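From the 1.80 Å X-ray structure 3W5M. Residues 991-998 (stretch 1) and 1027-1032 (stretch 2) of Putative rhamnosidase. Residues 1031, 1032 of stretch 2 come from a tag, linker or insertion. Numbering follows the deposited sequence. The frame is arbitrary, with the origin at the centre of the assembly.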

# COMPACT_ATOMS: atom_id res chain seq x y z
N GLU A 991 -4.24 28.96 20.80
CA GLU A 991 -5.30 29.22 21.77
C GLU A 991 -5.24 28.10 22.79
O GLU A 991 -5.38 26.94 22.44
CB GLU A 991 -6.63 29.23 21.06
CG GLU A 991 -7.81 29.45 21.98
CD GLU A 991 -9.11 29.33 21.22
OE1 GLU A 991 -9.56 28.18 20.99
OE2 GLU A 991 -9.66 30.39 20.83
N VAL A 992 -5.02 28.45 24.05
CA VAL A 992 -4.77 27.47 25.09
C VAL A 992 -5.95 27.49 26.06
O VAL A 992 -6.41 28.57 26.46
CB VAL A 992 -3.45 27.76 25.82
CG1 VAL A 992 -3.17 26.71 26.89
CG2 VAL A 992 -2.30 27.80 24.82
N TRP A 993 -6.46 26.31 26.39
CA TRP A 993 -7.56 26.14 27.34
C TRP A 993 -7.05 25.40 28.55
O TRP A 993 -6.57 24.27 28.42
CB TRP A 993 -8.68 25.33 26.73
CG TRP A 993 -9.27 25.92 25.52
CD1 TRP A 993 -8.64 26.20 24.34
CD2 TRP A 993 -10.65 26.29 25.34
NE1 TRP A 993 -9.53 26.73 23.44
CE2 TRP A 993 -10.77 26.80 24.02
CE3 TRP A 993 -11.78 26.25 26.16
CZ2 TRP A 993 -11.99 27.26 23.50
CZ3 TRP A 993 -12.99 26.72 25.65
CH2 TRP A 993 -13.08 27.21 24.33
N ILE A 994 -7.15 26.01 29.73
CA ILE A 994 -6.65 25.40 30.96
C ILE A 994 -7.80 25.20 31.93
O ILE A 994 -8.33 26.19 32.44
CB ILE A 994 -5.59 26.28 31.66
CG1 ILE A 994 -4.53 26.76 30.67
CG2 ILE A 994 -4.96 25.55 32.84
CD1 ILE A 994 -3.52 25.69 30.29
N PRO A 995 -8.22 23.93 32.18
CA PRO A 995 -9.30 23.70 33.15
C PRO A 995 -8.95 24.31 34.51
O PRO A 995 -7.83 24.13 35.02
CB PRO A 995 -9.39 22.16 33.24
CG PRO A 995 -8.19 21.63 32.52
CD PRO A 995 -7.81 22.68 31.52
N ALA A 996 -9.90 25.08 35.04
CA ALA A 996 -9.69 25.78 36.31
C ALA A 996 -11.00 25.98 37.06
O ALA A 996 -11.98 26.48 36.48
CB ALA A 996 -9.00 27.12 36.08
N ASP A 997 -11.01 25.60 38.34
CA ASP A 997 -12.09 25.92 39.27
C ASP A 997 -12.33 27.43 39.28
O ASP A 997 -13.46 27.89 39.09
CB ASP A 997 -11.77 25.45 40.69
CG ASP A 997 -11.93 23.95 40.88
OD1 ASP A 997 -12.98 23.39 40.47
OD2 ASP A 997 -11.00 23.33 41.45
N HIS A 998 -11.26 28.19 39.51
CA HIS A 998 -11.30 29.64 39.40
C HIS A 998 -10.41 30.10 38.23
O HIS A 998 -9.18 30.13 38.36
CB HIS A 998 -10.85 30.29 40.72
CG HIS A 998 -11.73 29.99 41.89
ND1 HIS A 998 -13.00 30.51 42.01
CD2 HIS A 998 -11.52 29.25 42.99
CE1 HIS A 998 -13.54 30.09 43.14
NE2 HIS A 998 -12.66 29.32 43.76
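Stretch 2, residues 1027-1032: RFTVKL

Stretch 2 packs on stretch 1 through apolar side chains, two nearly parallel strands facing each other without a direct hydrogen bond and with one water linking the stretches beyond the strands. Residues 1027-1030 are extended and run in the same general direction as strand 991-995, at a crossing angle of -20°; the axes approach to 8.4 Å, a spacing filled by side chains. The register sets Phe 1028 opposite Ile 994 (CA to CA 7.6 Å) and Val 1030 opposite Ala 996 (CA to CA 6.8 Å). Alternation along the strand points Phe 1028 and Val 1030 toward stretch 1 and Thr 1029 away. Phe 1028, chi1 m, carries its ring back to Val 992, whose CG1 lies over one face, 4.1 Å from the ring centroid and 15° off the normal, a CH-pi contact. Ile 994 touches both inward residues: its CD1 is 3.5 Å from Phe 1028 CB, and its CG2 is 3.6 Å from Val 1030 CG2. Val 1030, chi1 t, also reaches Ala 996, with CG1 4.2 Å from Ala 996 CB. Asp 997 OD2 and O of the tag residue Leu 1032, 4.3 Å apart, are linked by a water that donates to Asp 997 OD2 (2.9 Å from water O) and, weakly, to Leu 1032 O (3.4 Å from water O).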

# COMPACT_ATOMS: atom_id res chain seq x y z
N ARG A 1027 4.18 27.99 29.85
CA ARG A 1027 3.85 27.24 31.05
C ARG A 1027 2.58 27.79 31.66
O ARG A 1027 2.39 29.01 31.69
CB ARG A 1027 4.97 27.36 32.07
CG ARG A 1027 4.80 26.45 33.27
CD ARG A 1027 5.97 26.61 34.22
NE ARG A 1027 5.93 25.55 35.22
CZ ARG A 1027 6.57 24.38 35.10
NH1 ARG A 1027 7.32 24.13 34.04
NH2 ARG A 1027 6.46 23.48 36.07
N PHE A 1028 1.72 26.89 32.11
CA PHE A 1028 0.47 27.25 32.76
C PHE A 1028 0.31 26.37 33.99
O PHE A 1028 0.52 25.16 33.92
CB PHE A 1028 -0.72 27.07 31.81
CG PHE A 1028 -0.62 27.88 30.54
CD1 PHE A 1028 0.19 27.46 29.48
CD2 PHE A 1028 -1.36 29.06 30.39
CE1 PHE A 1028 0.27 28.20 28.31
CE2 PHE A 1028 -1.28 29.81 29.21
CZ PHE A 1028 -0.47 29.38 28.17
N THR A 1029 -0.02 26.99 35.12
CA THR A 1029 -0.14 26.28 36.39
C THR A 1029 -1.43 26.68 37.12
O THR A 1029 -1.81 27.85 37.12
CB THR A 1029 1.06 26.59 37.29
OG1 THR A 1029 2.27 26.48 36.52
CG2 THR A 1029 1.13 25.62 38.49
N VAL A 1030 -2.10 25.70 37.72
CA VAL A 1030 -3.27 25.92 38.58
C VAL A 1030 -2.99 25.14 39.86
O VAL A 1030 -2.91 23.91 39.81
CB VAL A 1030 -4.59 25.43 37.91
CG1 VAL A 1030 -5.81 26.08 38.55
CG2 VAL A 1030 -4.59 25.73 36.42
N LYS A 1031 -2.83 25.83 40.98
CA LYS A 1031 -2.38 25.17 42.23
C LYS A 1031 -3.46 24.44 43.06
O LYS A 1031 -3.34 23.24 43.29
CB LYS A 1031 -1.52 26.09 43.12
CG LYS A 1031 -2.11 27.46 43.45
CD LYS A 1031 -1.90 27.84 44.92
CE LYS A 1031 -0.48 27.60 45.43
NZ LYS A 1031 0.52 28.51 44.80
N LEU A 1032 -4.50 25.16 43.50
CA LEU A 1032 -5.48 24.59 44.43
C LEU A 1032 -6.89 24.49 43.85
O LEU A 1032 -7.12 24.83 42.69
CB LEU A 1032 -5.51 25.38 45.75
CG LEU A 1032 -4.21 25.52 46.57
CD1 LEU A 1032 -4.31 26.67 47.56
CD2 LEU A 1032 -3.83 24.23 47.28
O HOH W 1 -8.72 24.16 39.80